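Local coordinates for protein transcriptional regulator, putative (Vibrio cholerae O1 biovar eltor str. N16961, PDB 3BJN) that probably acts as a DNA-binding transcriptional regulator of the IclR family, probably a negative regulator of allantoin and glyoxylate utilization operons, of which this chain is the C-terminal domain, at residues P63-A68 and K84-F89; T26-A31 and M141-R146; L74-A79 and K104-G109; I124-M129 and Q160-L165; A17-L22 and C42-E47. All coordinates share one frame; numbering follows the deposited sequence. Where two conformers were deposited one is given.

In the fold
From the N terminus, helix 12-26 opens contact 5 at residues 17-22 and leads into strand 29-36, where contact 2 begins. Contact 5 closes at 42-47, so these two cross. Contacts 1 and 3 then fall wholly within the span of contact 2 and cross each other: contact 1 sets the connection into helix 67-76 on helix 79-88, and contact 3 joins helices 67-76 and 96-108. Contact 4 starts on strand 121-130, contact 2 closes at 141-146, and contact 4 closes at the C terminus, crossing it. Contacts 2, 4 and 5 bind the antiparallel sheet to helices 12-26 and 144-163; helix 67-76 packs on the other face.

Contact 1: residues P63-A68 and K84-F89; sequences PLLRGA and KILRYF
P63, L64 and L65 lie against I85, L86 and F89, so that the connection from strand 61-63 to helix 67-76 rests on the end of helix 79-88. It belongs to the group of helices 67-76, 79-88 and 96-108 in the IclR C-terminal domain, a member of the GAF clan. At L64, between the other two contacting residues, the chain makes an inverse gamma turn.

Apolar contacts between side chains carry most of the interface. P63 CB approaches the far end of the phenyl ring, 3.5 Å from F89 CZ. L65 has CG anti to its backbone N (chi1 174°), and its two methyl branches part: CD1 reaches L86 CD2 at 4.1 Å, while CD2 lies 4.1 Å from F89 CB, the L65 and F89 side chains sliding past each other in opposite directions. L64 CD2 touches I85 CD1 at 3.9 Å. Branched aliphatic residues suit these places because each methyl can meet a different neighbour; W98 of helix 96-108 extends the apolar cluster round L65 and L86.

Contacts of a backbone oxygen with carbon form the second kind. L64 O is 3.5 Å from I85 CG2 and 3.6 Å from F89 CE2, and the model gives this buried carbonyl no hydrogen-bonding partner at all, a desolvation cost presumably offset by the packing around it.

F89, the first residue to leave helical angles, directs its CB toward the turn, with CG anti to the carbonyl carbon (chi1 -72°). Its ring is backed by its own neighbour: Y88 CD2 sits 3.6 Å above the F89 ring plane, over its centre.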
# COMPACT_ATOMS: atom_id res chain seq x y z
N PRO A 63 6.18 -5.36 -8.86
CA PRO A 63 7.46 -4.79 -8.42
C PRO A 63 7.28 -3.70 -7.36
O PRO A 63 6.33 -2.90 -7.42
CB PRO A 63 8.03 -4.18 -9.72
CG PRO A 63 7.35 -4.93 -10.83
CD PRO A 63 5.97 -5.22 -10.32
N LEU A 64 8.20 -3.68 -6.40
CA LEU A 64 8.20 -2.71 -5.32
C LEU A 64 8.88 -1.45 -5.83
O LEU A 64 10.10 -1.23 -5.66
CB LEU A 64 8.94 -3.33 -4.12
CG LEU A 64 8.59 -3.06 -2.67
CD1 LEU A 64 7.16 -2.93 -2.41
CD2 LEU A 64 9.28 -4.13 -1.76
N LEU A 65 8.08 -0.61 -6.50
CA LEU A 65 8.64 0.53 -7.24
C LEU A 65 7.60 1.61 -7.47
O LEU A 65 7.84 2.77 -7.12
CB LEU A 65 9.23 0.07 -8.58
CG LEU A 65 9.75 1.12 -9.59
CD1 LEU A 65 10.98 1.78 -8.98
CD2 LEU A 65 10.09 0.48 -10.92
N ARG A 66 6.48 1.24 -8.09
CA ARG A 66 5.41 2.18 -8.41
C ARG A 66 4.23 2.04 -7.46
O ARG A 66 3.98 0.97 -6.91
CB ARG A 66 4.92 1.98 -9.85
CG ARG A 66 6.00 2.09 -10.93
CD ARG A 66 6.76 3.41 -10.86
NE ARG A 66 7.81 3.48 -11.88
CZ ARG A 66 8.84 4.32 -11.85
NH1 ARG A 66 9.00 5.19 -10.85
NH2 ARG A 66 9.74 4.29 -12.83
N GLY A 67 3.50 3.15 -7.28
CA GLY A 67 2.24 3.12 -6.53
C GLY A 67 2.42 3.43 -5.05
O GLY A 67 3.49 3.21 -4.49
N ALA A 68 1.34 3.90 -4.44
CA ALA A 68 1.34 4.27 -3.02
C ALA A 68 1.82 3.15 -2.09
O ALA A 68 2.56 3.43 -1.17
CB ALA A 68 -0.04 4.74 -2.60
N LYS A 84 18.82 -1.14 -2.02
CA LYS A 84 19.05 -2.36 -2.82
C LYS A 84 17.92 -2.57 -3.82
O LYS A 84 18.15 -2.97 -4.98
CB LYS A 84 19.13 -3.60 -1.91
CG LYS A 84 20.42 -3.74 -1.14
CD LYS A 84 20.36 -5.03 -0.34
CE LYS A 84 21.65 -5.24 0.42
NZ LYS A 84 21.47 -6.34 1.40
N ILE A 85 16.70 -2.32 -3.37
CA ILE A 85 15.55 -2.53 -4.21
C ILE A 85 15.53 -1.50 -5.35
O ILE A 85 15.40 -1.85 -6.50
CB ILE A 85 14.23 -2.48 -3.39
CG1 ILE A 85 14.19 -3.69 -2.45
CG2 ILE A 85 13.03 -2.49 -4.30
CD1 ILE A 85 13.11 -3.59 -1.35
N LEU A 86 15.70 -0.23 -5.01
CA LEU A 86 15.63 0.82 -6.03
C LEU A 86 16.76 0.61 -7.05
O LEU A 86 16.55 0.80 -8.26
CB LEU A 86 15.70 2.21 -5.40
CG LEU A 86 14.40 2.66 -4.72
CD1 LEU A 86 14.56 4.09 -4.26
CD2 LEU A 86 13.22 2.54 -5.65
N ARG A 87 17.96 0.25 -6.56
CA ARG A 87 19.09 0.02 -7.49
C ARG A 87 18.83 -1.15 -8.45
O ARG A 87 19.23 -1.14 -9.64
CB ARG A 87 20.43 -0.14 -6.75
CG ARG A 87 20.86 1.16 -6.05
CD ARG A 87 22.33 1.27 -5.76
NE ARG A 87 22.65 2.66 -5.41
CZ ARG A 87 22.81 3.13 -4.17
NH1 ARG A 87 22.68 2.31 -3.12
NH2 ARG A 87 23.08 4.41 -3.98
N TYR A 88 18.19 -2.20 -7.94
CA TYR A 88 17.82 -3.29 -8.83
C TYR A 88 16.94 -2.81 -9.97
O TYR A 88 17.11 -3.21 -11.11
CB TYR A 88 17.07 -4.35 -8.04
CG TYR A 88 16.48 -5.43 -8.90
CD1 TYR A 88 17.31 -6.30 -9.61
CD2 TYR A 88 15.10 -5.60 -9.00
CE1 TYR A 88 16.77 -7.35 -10.40
CE2 TYR A 88 14.54 -6.62 -9.79
CZ TYR A 88 15.40 -7.50 -10.48
OH TYR A 88 14.83 -8.51 -11.25
N PHE A 89 15.99 -1.92 -9.68
CA PHE A 89 15.09 -1.42 -10.71
C PHE A 89 15.68 -0.24 -11.49
O PHE A 89 14.96 0.40 -12.26
CB PHE A 89 13.76 -1.04 -10.07
CG PHE A 89 12.95 -2.22 -9.64
CD1 PHE A 89 12.56 -3.20 -10.57
CD2 PHE A 89 12.59 -2.38 -8.29
CE1 PHE A 89 11.82 -4.33 -10.17
CE2 PHE A 89 11.81 -3.50 -7.90
CZ PHE A 89 11.45 -4.48 -8.83

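Contact 2: residues T26-A31 and M141-R146; sequences TGEMAA and MAPAHR
E28 reaches from the loop after helix 12-26 to A142 and R146. From CB the chain first keeps CG anti to the carbonyl carbon (chi1 -58°), and CG comes 3.9 Å from A142 CB. A bend at chi2 (-65°) places CD by the same methyl, with E28 CD 3.5 Å from A142 CB; a residue as small as alanine allows the carboxylate to pass this close. At the tip the two oxygens separate their tasks. E28 OE2 takes a bond from R146 NE at 2.8 Å on its syn lone pair, and E28 OE1 one from R146 NH1, also 2.8 Å. This side-on, two-pronged salt bridge has carboxylate and guanidinium only 12° from coplanar, and P143 CG covers a guanidinium face, over its centre.

The bridge lies where antiparallel neighbours 29-36 and 133-143 of the domain's sheet draw apart. Between the strands M141 N gives only a weak bond to M29 O, but a water takes over just beyond: it donates to E28 OE1 and to M141 O and accepts from M29 N at 2.9 Å. Further in, A31 CB meets the methyl of selenomethionine M141, CE, at 3.6 Å.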
# COMPACT_ATOMS: atom_id res chain seq x y z
N THR A 26 -15.49 3.05 3.13
CA THR A 26 -15.12 3.83 1.94
C THR A 26 -15.88 3.49 0.68
O THR A 26 -15.86 4.27 -0.30
CB THR A 26 -13.61 3.63 1.61
OG1 THR A 26 -13.37 2.24 1.35
CG2 THR A 26 -12.71 4.10 2.74
N GLY A 27 -16.46 2.29 0.64
CA GLY A 27 -17.08 1.80 -0.61
C GLY A 27 -16.04 1.50 -1.67
O GLY A 27 -16.31 1.65 -2.87
N GLU A 28 -14.84 1.11 -1.24
CA GLU A 28 -13.76 0.79 -2.19
C GLU A 28 -13.06 -0.52 -1.84
O GLU A 28 -13.13 -1.02 -0.70
CB GLU A 28 -12.69 1.90 -2.14
CG GLU A 28 -13.22 3.31 -2.46
CD GLU A 28 -13.75 3.50 -3.89
OE1 GLU A 28 -13.55 2.65 -4.78
OE2 GLU A 28 -14.42 4.55 -4.13
N MSE A 29 -12.39 -1.07 -2.85
CA MSE A 29 -11.48 -2.21 -2.70
C MSE A 29 -10.37 -1.85 -1.74
O MSE A 29 -9.88 -0.71 -1.76
CB MSE A 29 -10.76 -2.48 -4.02
CG MSE A 29 -11.59 -2.89 -5.17
SE MSE A 29 -10.30 -3.67 -6.42
CE MSE A 29 -10.15 -5.31 -5.57
N ALA A 30 -9.94 -2.81 -0.92
CA ALA A 30 -8.85 -2.57 0.04
C ALA A 30 -8.00 -3.82 0.10
O ALA A 30 -8.50 -4.94 -0.08
CB ALA A 30 -9.41 -2.25 1.42
N ALA A 31 -6.70 -3.63 0.34
CA ALA A 31 -5.80 -4.78 0.39
C ALA A 31 -4.74 -4.62 1.47
O ALA A 31 -4.44 -3.50 1.89
CB ALA A 31 -5.12 -4.97 -0.94
N MSE A 141 -7.37 0.91 -3.38
CA MSE A 141 -7.17 1.09 -4.82
C MSE A 141 -8.53 1.46 -5.38
O MSE A 141 -9.49 0.70 -5.20
CB MSE A 141 -6.68 -0.22 -5.46
CG MSE A 141 -5.31 -0.65 -4.99
SE MSE A 141 -5.48 -1.74 -3.36
CE MSE A 141 -5.02 -3.44 -4.18
N ALA A 142 -8.64 2.61 -6.04
CA ALA A 142 -9.93 3.16 -6.37
C ALA A 142 -9.82 4.07 -7.60
O ALA A 142 -8.77 4.68 -7.83
CB ALA A 142 -10.47 3.95 -5.17
N PRO A 143 -10.91 4.15 -8.40
CA PRO A 143 -10.88 5.00 -9.60
C PRO A 143 -10.61 6.45 -9.20
O PRO A 143 -11.19 6.94 -8.22
CB PRO A 143 -12.31 4.86 -10.18
CG PRO A 143 -13.13 4.30 -9.07
CD PRO A 143 -12.21 3.51 -8.18
N ALA A 144 -9.76 7.14 -9.95
CA ALA A 144 -9.52 8.55 -9.69
C ALA A 144 -10.86 9.32 -9.62
O ALA A 144 -10.97 10.28 -8.85
CB ALA A 144 -8.60 9.13 -10.74
N HIS A 145 -11.86 8.88 -10.39
CA HIS A 145 -13.17 9.57 -10.44
C HIS A 145 -13.77 9.67 -9.03
O HIS A 145 -14.36 10.71 -8.65
CB HIS A 145 -14.14 8.82 -11.37
CG HIS A 145 -15.48 9.47 -11.45
ND1 HIS A 145 -15.70 10.63 -12.15
CD2 HIS A 145 -16.67 9.14 -10.88
CE1 HIS A 145 -16.97 10.98 -12.02
NE2 HIS A 145 -17.57 10.10 -11.24
N ARG A 146 -13.62 8.59 -8.25
CA ARG A 146 -14.15 8.56 -6.88
C ARG A 146 -13.19 9.10 -5.84
O ARG A 146 -13.63 9.68 -4.84
CB ARG A 146 -14.63 7.16 -6.50
CG ARG A 146 -15.80 6.72 -7.36
CD ARG A 146 -16.61 5.61 -6.74
NE ARG A 146 -15.84 4.40 -6.51
CZ ARG A 146 -15.81 3.37 -7.35
NH1 ARG A 146 -15.09 2.29 -7.04
NH2 ARG A 146 -16.46 3.42 -8.51
O HOH W 1 -12.17 0.49 -5.32

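Contact 3: residues L74-A79 and K104-G109; sequences LAYMPA and KIRRHG
Two of the three grouped helices of the GAF-like domain (67-76, 79-88 and 96-108) meet here at their C-terminal ends: A75 and Y76 of helix 67-76 pack on I105 and R106 of helix 96-108 and on G109 just after it. The backbones approach most closely at A75 and I105. Alanine suits that position: its short side chain lets the helices come together, and A75 CB lies 3.8 Å from I105 CG2. I105 CG2 also touches the tyrosine rim, 3.8 Å from Y76 CE1, near the ring plane.

R106 passes over a face of the Y76 ring. Its CG stands 4.1 Å above the plane, toward the rim, so it is the aliphatic part of the arginine that covers the tyrosine; the guanidinium itself is turned 76° from the ring. A bend at chi3 (-66°) helps direct the chain back to helix 67-76, where R106 NH1 donates to A75 O at 2.9 Å. The acceptor lies in the guanidinium plane, and the donor meets a lone pair in the carbonyl plane. Arginine is apt here, since A75 O belongs to the last turn of its helix and the long side chain can reach it.

Y76 reaches the end of helix 96-108 with its hydroxyl. G109 follows that helix with positive phi (85°), a conformation easy for glycine. Y76 OH lies 3.4 Å from G109 CA. P127 and M129 of strand 121-130 also touch Y76, linking the helix pair to the sheet. Finally, a water that donates to R106 O lies 2.7 Å from Y76 OH.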
# COMPACT_ATOMS: atom_id res chain seq x y z
N LEU A 74 8.73 1.28 0.88
CA LEU A 74 10.11 1.79 0.64
C LEU A 74 10.49 2.89 1.65
O LEU A 74 11.63 2.92 2.14
CB LEU A 74 10.27 2.30 -0.78
CG LEU A 74 10.26 1.19 -1.84
CD1 LEU A 74 10.03 1.86 -3.24
CD2 LEU A 74 11.58 0.38 -1.80
N ALA A 75 9.54 3.77 1.96
CA ALA A 75 9.82 4.88 2.91
C ALA A 75 10.08 4.39 4.34
O ALA A 75 10.86 5.01 5.08
CB ALA A 75 8.70 5.90 2.91
N TYR A 76 9.41 3.31 4.73
CA TYR A 76 9.42 2.86 6.13
C TYR A 76 10.34 1.69 6.46
O TYR A 76 10.64 1.46 7.64
CB TYR A 76 8.00 2.57 6.64
CG TYR A 76 7.23 3.81 7.03
CD1 TYR A 76 6.50 4.52 6.10
CD2 TYR A 76 7.27 4.28 8.35
CE1 TYR A 76 5.78 5.69 6.47
CE2 TYR A 76 6.57 5.42 8.72
CZ TYR A 76 5.82 6.11 7.79
OH TYR A 76 5.14 7.24 8.22
N MSE A 77 10.75 0.94 5.44
CA MSE A 77 11.77 -0.10 5.64
C MSE A 77 13.16 0.53 5.90
O MSE A 77 13.34 1.73 5.70
CB MSE A 77 11.83 -1.04 4.42
CG MSE A 77 12.35 -0.37 3.19
SE MSE A 77 12.50 -1.67 1.72
CE MSE A 77 10.65 -2.32 1.69
N PRO A 78 14.14 -0.27 6.35
CA PRO A 78 15.50 0.24 6.53
C PRO A 78 16.06 0.81 5.23
O PRO A 78 15.81 0.26 4.14
CB PRO A 78 16.28 -1.00 6.94
CG PRO A 78 15.24 -1.83 7.67
CD PRO A 78 14.05 -1.69 6.74
N ALA A 79 16.79 1.91 5.35
CA ALA A 79 17.39 2.57 4.19
C ALA A 79 18.16 1.63 3.28
O ALA A 79 18.01 1.70 2.05
CB ALA A 79 18.28 3.71 4.64
N LYS A 104 8.35 13.22 2.68
CA LYS A 104 6.93 13.62 2.67
C LYS A 104 6.05 12.51 3.24
O LYS A 104 5.17 12.75 4.07
CB LYS A 104 6.51 13.96 1.25
CG LYS A 104 5.06 14.38 1.10
CD LYS A 104 4.61 14.25 -0.36
CE LYS A 104 3.27 14.96 -0.56
NZ LYS A 104 2.90 15.11 -2.01
N ILE A 105 6.29 11.28 2.78
CA ILE A 105 5.52 10.16 3.27
C ILE A 105 5.66 9.96 4.79
O ILE A 105 4.65 9.80 5.49
CB ILE A 105 5.89 8.87 2.51
CG1 ILE A 105 5.45 9.00 1.05
CG2 ILE A 105 5.29 7.64 3.20
CD1 ILE A 105 5.99 7.92 0.15
N ARG A 106 6.89 10.02 5.30
CA ARG A 106 7.12 9.84 6.74
C ARG A 106 6.52 10.97 7.58
O ARG A 106 6.06 10.74 8.70
CB ARG A 106 8.62 9.64 7.02
CG ARG A 106 9.10 8.30 6.49
CD ARG A 106 10.50 7.98 6.91
NE ARG A 106 11.45 8.92 6.32
CZ ARG A 106 12.33 8.62 5.36
NH1 ARG A 106 12.42 7.40 4.85
NH2 ARG A 106 13.15 9.56 4.92
N ARG A 107 6.45 12.17 7.01
CA ARG A 107 5.82 13.33 7.65
C ARG A 107 4.30 13.12 7.74
O ARG A 107 3.67 13.40 8.78
CB ARG A 107 6.14 14.59 6.82
CG ARG A 107 5.46 15.90 7.21
CD ARG A 107 5.69 16.95 6.10
NE ARG A 107 7.05 16.86 5.56
CZ ARG A 107 7.37 16.97 4.27
NH1 ARG A 107 8.63 16.86 3.89
NH2 ARG A 107 6.43 17.20 3.36
N HIS A 108 3.70 12.61 6.68
CA HIS A 108 2.24 12.44 6.63
C HIS A 108 1.72 11.14 7.25
O HIS A 108 0.59 11.08 7.76
CB HIS A 108 1.76 12.55 5.18
CG HIS A 108 1.76 13.95 4.65
ND1 HIS A 108 2.73 14.42 3.79
CD2 HIS A 108 0.94 14.99 4.90
CE1 HIS A 108 2.48 15.69 3.51
NE2 HIS A 108 1.41 16.06 4.18
N GLY A 109 2.55 10.09 7.16
CA GLY A 109 2.20 8.74 7.61
C GLY A 109 1.46 7.90 6.58
O GLY A 109 0.97 6.80 6.87
O HOH W 2 6.34 8.75 10.15

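Contact 4: residues I124-M129 and Q160-L165; sequences ISAPVM and QAARAL
A162 of helix 144-163 and the chain's last residue, L165, rest on A126, P127 and V128 of strand 121-130. It is helix-on-sheet packing in a GAF-like domain whose antiparallel sheet lies between two helical layers.

Along the helix, A161 is directed aside from the strand and packs on V18 and L22 of helix 12-26, the companion helix on this face. A162 comes next and turns straight to the strand. Its CB is 3.8 Å from A126 CB and 3.5 Å from P127 O, and its CA faces V128 CG2 at 4.2 Å. The CA atoms of V128 and A162 are 5.3 Å apart, a close approach that the single methyl of A162 suits; A126 likewise offers one methyl to A162 CB. The carbonyl of A162 is tied to the strand through a water, which donates to A162 O and accepts from M129 N.

R163 points away from the strand, as befits a charged residue on the outer side of the helix, and A164 leads on to L165. This last leucine turns back toward the strand: L165 CB lies 3.9 Å from V128 CG1, the methyl set anti to its own backbone N (chi1 173°). Beta-branched V128 thus serves two partners, CG2 facing A162 and CG1 facing L165, while the leucine also touches V18 and I138. The terminal carboxylate is that of the cloned fragment, since the natural protein continues a few residues further. Here a second water donates to both strand and chain end, 2.6 Å from M129 O and 2.7 Å from L165 O.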
# COMPACT_ATOMS: atom_id res chain seq x y z
N ILE A 124 -4.04 4.77 -2.15
CA ILE A 124 -3.79 5.47 -0.88
C ILE A 124 -3.37 4.41 0.12
O ILE A 124 -4.07 3.40 0.29
CB ILE A 124 -5.04 6.27 -0.38
CG1 ILE A 124 -5.31 7.42 -1.36
CG2 ILE A 124 -4.77 6.81 1.03
CD1 ILE A 124 -6.66 8.18 -1.20
N SER A 125 -2.21 4.58 0.76
CA SER A 125 -1.66 3.48 1.56
C SER A 125 -0.97 3.98 2.82
O SER A 125 -0.42 5.09 2.84
CB SER A 125 -0.68 2.63 0.75
OG SER A 125 -1.22 2.32 -0.52
N ALA A 126 -1.03 3.15 3.86
CA ALA A 126 -0.36 3.47 5.12
C ALA A 126 0.39 2.25 5.64
O ALA A 126 -0.04 1.14 5.39
CB ALA A 126 -1.37 3.99 6.15
N PRO A 127 1.50 2.45 6.36
CA PRO A 127 2.34 1.31 6.77
C PRO A 127 1.74 0.58 7.97
O PRO A 127 1.11 1.21 8.84
CB PRO A 127 3.65 1.97 7.20
CG PRO A 127 3.21 3.35 7.72
CD PRO A 127 2.06 3.75 6.85
N VAL A 128 1.97 -0.73 8.02
CA VAL A 128 1.65 -1.52 9.20
C VAL A 128 2.98 -1.84 9.83
O VAL A 128 3.85 -2.42 9.19
CB VAL A 128 0.89 -2.80 8.83
CG1 VAL A 128 0.70 -3.70 10.04
CG2 VAL A 128 -0.47 -2.45 8.22
N MSE A 129 3.12 -1.42 11.09
CA MSE A 129 4.36 -1.49 11.83
C MSE A 129 4.20 -2.42 13.03
O MSE A 129 3.14 -2.41 13.67
CB MSE A 129 4.75 -0.10 12.37
CG MSE A 129 4.73 1.04 11.36
SE MSE A 129 6.24 0.85 10.15
CE MSE A 129 7.77 1.06 11.37
N GLN A 160 -6.52 4.74 9.79
CA GLN A 160 -7.25 4.09 10.88
C GLN A 160 -7.09 2.57 10.81
O GLN A 160 -6.84 1.92 11.83
CB GLN A 160 -8.74 4.49 10.74
CG GLN A 160 -9.64 3.88 11.76
CD GLN A 160 -11.08 4.32 11.56
OE1 GLN A 160 -11.48 4.72 10.46
NE2 GLN A 160 -11.87 4.21 12.61
N ALA A 161 -7.22 2.02 9.60
CA ALA A 161 -7.06 0.59 9.38
C ALA A 161 -5.66 0.10 9.75
O ALA A 161 -5.51 -0.87 10.47
CB ALA A 161 -7.39 0.24 7.91
N ALA A 162 -4.64 0.79 9.23
CA ALA A 162 -3.25 0.43 9.48
C ALA A 162 -2.89 0.51 10.97
O ALA A 162 -2.22 -0.37 11.53
CB ALA A 162 -2.36 1.32 8.66
N ARG A 163 -3.36 1.57 11.64
CA ARG A 163 -3.09 1.75 13.07
C ARG A 163 -3.71 0.64 13.93
O ARG A 163 -3.21 0.32 15.01
CB ARG A 163 -3.55 3.13 13.51
CG ARG A 163 -3.20 3.48 14.93
CD ARG A 163 -3.13 4.97 15.11
NE ARG A 163 -2.69 5.33 16.45
CZ ARG A 163 -2.56 6.58 16.87
NH1 ARG A 163 -2.82 7.59 16.04
NH2 ARG A 163 -2.16 6.84 18.10
N ALA A 164 -4.80 0.06 13.45
CA ALA A 164 -5.53 -0.96 14.17
C ALA A 164 -4.81 -2.30 14.13
O ALA A 164 -5.16 -3.20 14.90
CB ALA A 164 -6.91 -1.11 13.62
N LEU A 165 -3.79 -2.41 13.27
CA LEU A 165 -2.98 -3.61 13.12
C LEU A 165 -1.56 -3.47 13.68
O LEU A 165 -0.84 -4.47 13.77
CB LEU A 165 -2.89 -4.01 11.64
CG LEU A 165 -4.16 -4.49 10.94
CD1 LEU A 165 -3.91 -4.58 9.41
CD2 LEU A 165 -4.66 -5.81 11.51
OXT LEU A 165 -1.06 -2.39 14.02
O HOH W 3 0.53 -0.33 12.38
O HOH W 4 1.85 -4.70 13.98

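Contact 5: residues A17-L22 and C42-E47; sequences AVLSRL and CVSQRE
L19 and S20 of helix 12-26 face S44 of strand 39-45 and R46 just after it. No direct hydrogen bond joins the two segments; contacts of hydrocarbon with hydrocarbon and with polar atoms hold them together.

The aliphatic part comes from L19. Its CB lies 3.7 Å from R46 CG, so the arginine's methylene chain serves as an apolar cover for the helix, and R46 CG is also 3.5 Å from L19 O. The far end of the leucine reaches the strand, where L19 CD1 meets S44 OG at 3.5 Å. S44 and V43 both stand opposite Y32 of strand 29-36 in a classic beta bulge; serine is small enough for the leucine to lie against it, while L19 also touches I138.

The polar part centres on R46, modelled in two conformers, one of which is described. Bends at chi2 (-66°) and chi3 (-57°) fold its chain over the helix, and a face of the guanidinium lies over S20, whose CA is 3.6 Å from the plane, toward the rim. Q23 OE1 accepts from R46 NE. A water bridges the remaining distance, accepting from R46 NH2 at 3.0 Å and lying 3.2 Å from S20 OG.

The chemistry thus grades from a buried leucine to a partly exposed rim, where a flat cation can rest on S20 of the helix while its N-H groups are met by Q23 and water.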
# COMPACT_ATOMS: atom_id res chain seq x y z
N ALA A 17 -10.60 -8.63 9.18
CA ALA A 17 -11.57 -7.78 9.87
C ALA A 17 -11.36 -6.30 9.56
O ALA A 17 -12.31 -5.58 9.28
CB ALA A 17 -11.51 -8.02 11.39
N VAL A 18 -10.09 -5.86 9.58
CA VAL A 18 -9.75 -4.47 9.26
C VAL A 18 -10.10 -4.14 7.80
O VAL A 18 -10.66 -3.06 7.50
CB VAL A 18 -8.25 -4.20 9.58
CG1 VAL A 18 -7.74 -3.02 8.81
CG2 VAL A 18 -8.06 -4.06 11.12
N LEU A 19 -9.83 -5.06 6.87
CA LEU A 19 -10.14 -4.78 5.45
C LEU A 19 -11.63 -4.77 5.18
O LEU A 19 -12.15 -3.99 4.38
CB LEU A 19 -9.47 -5.80 4.54
CG LEU A 19 -7.95 -5.74 4.52
CD1 LEU A 19 -7.48 -6.92 3.67
CD2 LEU A 19 -7.43 -4.40 3.96
N SER A 20 -12.35 -5.68 5.86
CA SER A 20 -13.81 -5.69 5.74
C SER A 20 -14.41 -4.34 6.15
O SER A 20 -15.21 -3.72 5.42
CB SER A 20 -14.36 -6.80 6.61
OG SER A 20 -15.78 -6.77 6.64
N ARG A 21 -14.01 -3.86 7.33
CA ARG A 21 -14.51 -2.56 7.80
C ARG A 21 -14.12 -1.43 6.84
O ARG A 21 -14.93 -0.55 6.55
CB ARG A 21 -13.97 -2.26 9.21
CG ARG A 21 -14.48 -0.92 9.71
CD ARG A 21 -14.13 -0.72 11.18
NE ARG A 21 -12.69 -0.54 11.31
CZ ARG A 21 -12.08 0.11 12.30
NH1 ARG A 21 -12.79 0.67 13.28
NH2 ARG A 21 -10.75 0.19 12.32
N LEU A 22 -12.87 -1.45 6.39
CA LEU A 22 -12.35 -0.38 5.54
C LEU A 22 -13.18 -0.27 4.27
O LEU A 22 -13.55 0.84 3.85
CB LEU A 22 -10.90 -0.69 5.21
CG LEU A 22 -10.24 0.31 4.28
CD1 LEU A 22 -10.36 1.79 4.74
CD2 LEU A 22 -8.76 -0.12 4.24
N CYS A 42 0.29 -9.11 -2.63
CA CYS A 42 -1.04 -8.86 -2.10
C CYS A 42 -1.49 -10.08 -1.29
O CYS A 42 -1.80 -11.13 -1.86
CB CYS A 42 -1.99 -8.56 -3.23
SG CYS A 42 -3.65 -8.21 -2.62
N VAL A 43 -1.50 -9.95 0.03
CA VAL A 43 -1.78 -11.09 0.90
C VAL A 43 -3.28 -11.30 1.14
O VAL A 43 -3.78 -12.44 1.23
CB VAL A 43 -1.04 -10.95 2.25
CG1 VAL A 43 -1.48 -11.99 3.26
CG2 VAL A 43 0.48 -11.07 2.01
N SER A 44 -4.01 -10.19 1.23
CA SER A 44 -5.44 -10.26 1.45
C SER A 44 -6.09 -9.09 0.74
O SER A 44 -5.56 -7.99 0.76
CB SER A 44 -5.76 -10.22 2.94
OG SER A 44 -7.17 -10.39 3.17
N GLN A 45 -7.22 -9.35 0.07
CA GLN A 45 -7.87 -8.31 -0.71
C GLN A 45 -9.38 -8.46 -0.65
O GLN A 45 -9.89 -9.58 -0.73
CB GLN A 45 -7.43 -8.43 -2.16
CG GLN A 45 -7.94 -7.33 -3.08
CD GLN A 45 -7.50 -7.58 -4.49
OE1 GLN A 45 -7.85 -8.60 -5.08
NE2 GLN A 45 -6.69 -6.69 -5.03
N ARG A 46 -10.08 -7.33 -0.55
CA ARG A 46 -11.54 -7.35 -0.48
C ARG A 46 -12.24 -7.60 -1.83
O ARG A 46 -13.30 -8.20 -1.90
CB ARG A 46 -12.07 -6.09 0.22
CG ARG A 46 -11.72 -6.02 1.61
CD ARG A 46 -12.36 -7.07 2.33
NE ARG A 46 -13.80 -7.00 2.16
CZ ARG A 46 -14.63 -7.83 2.77
NH1 ARG A 46 -14.13 -8.76 3.56
NH2 ARG A 46 -15.95 -7.73 2.60
N GLU A 47 -11.66 -7.16 -2.93
CA GLU A 47 -12.42 -7.28 -4.14
C GLU A 47 -13.55 -6.26 -4.26
O GLU A 47 -14.37 -6.02 -3.36
CB GLU A 47 -12.96 -8.71 -4.36
CG GLU A 47 -14.42 -9.00 -3.89
CD GLU A 47 -15.14 -9.98 -4.81
OE1 GLU A 47 -16.33 -10.30 -4.55
OE2 GLU A 47 -14.52 -10.46 -5.79
O HOH W 5 -17.96 -8.31 4.81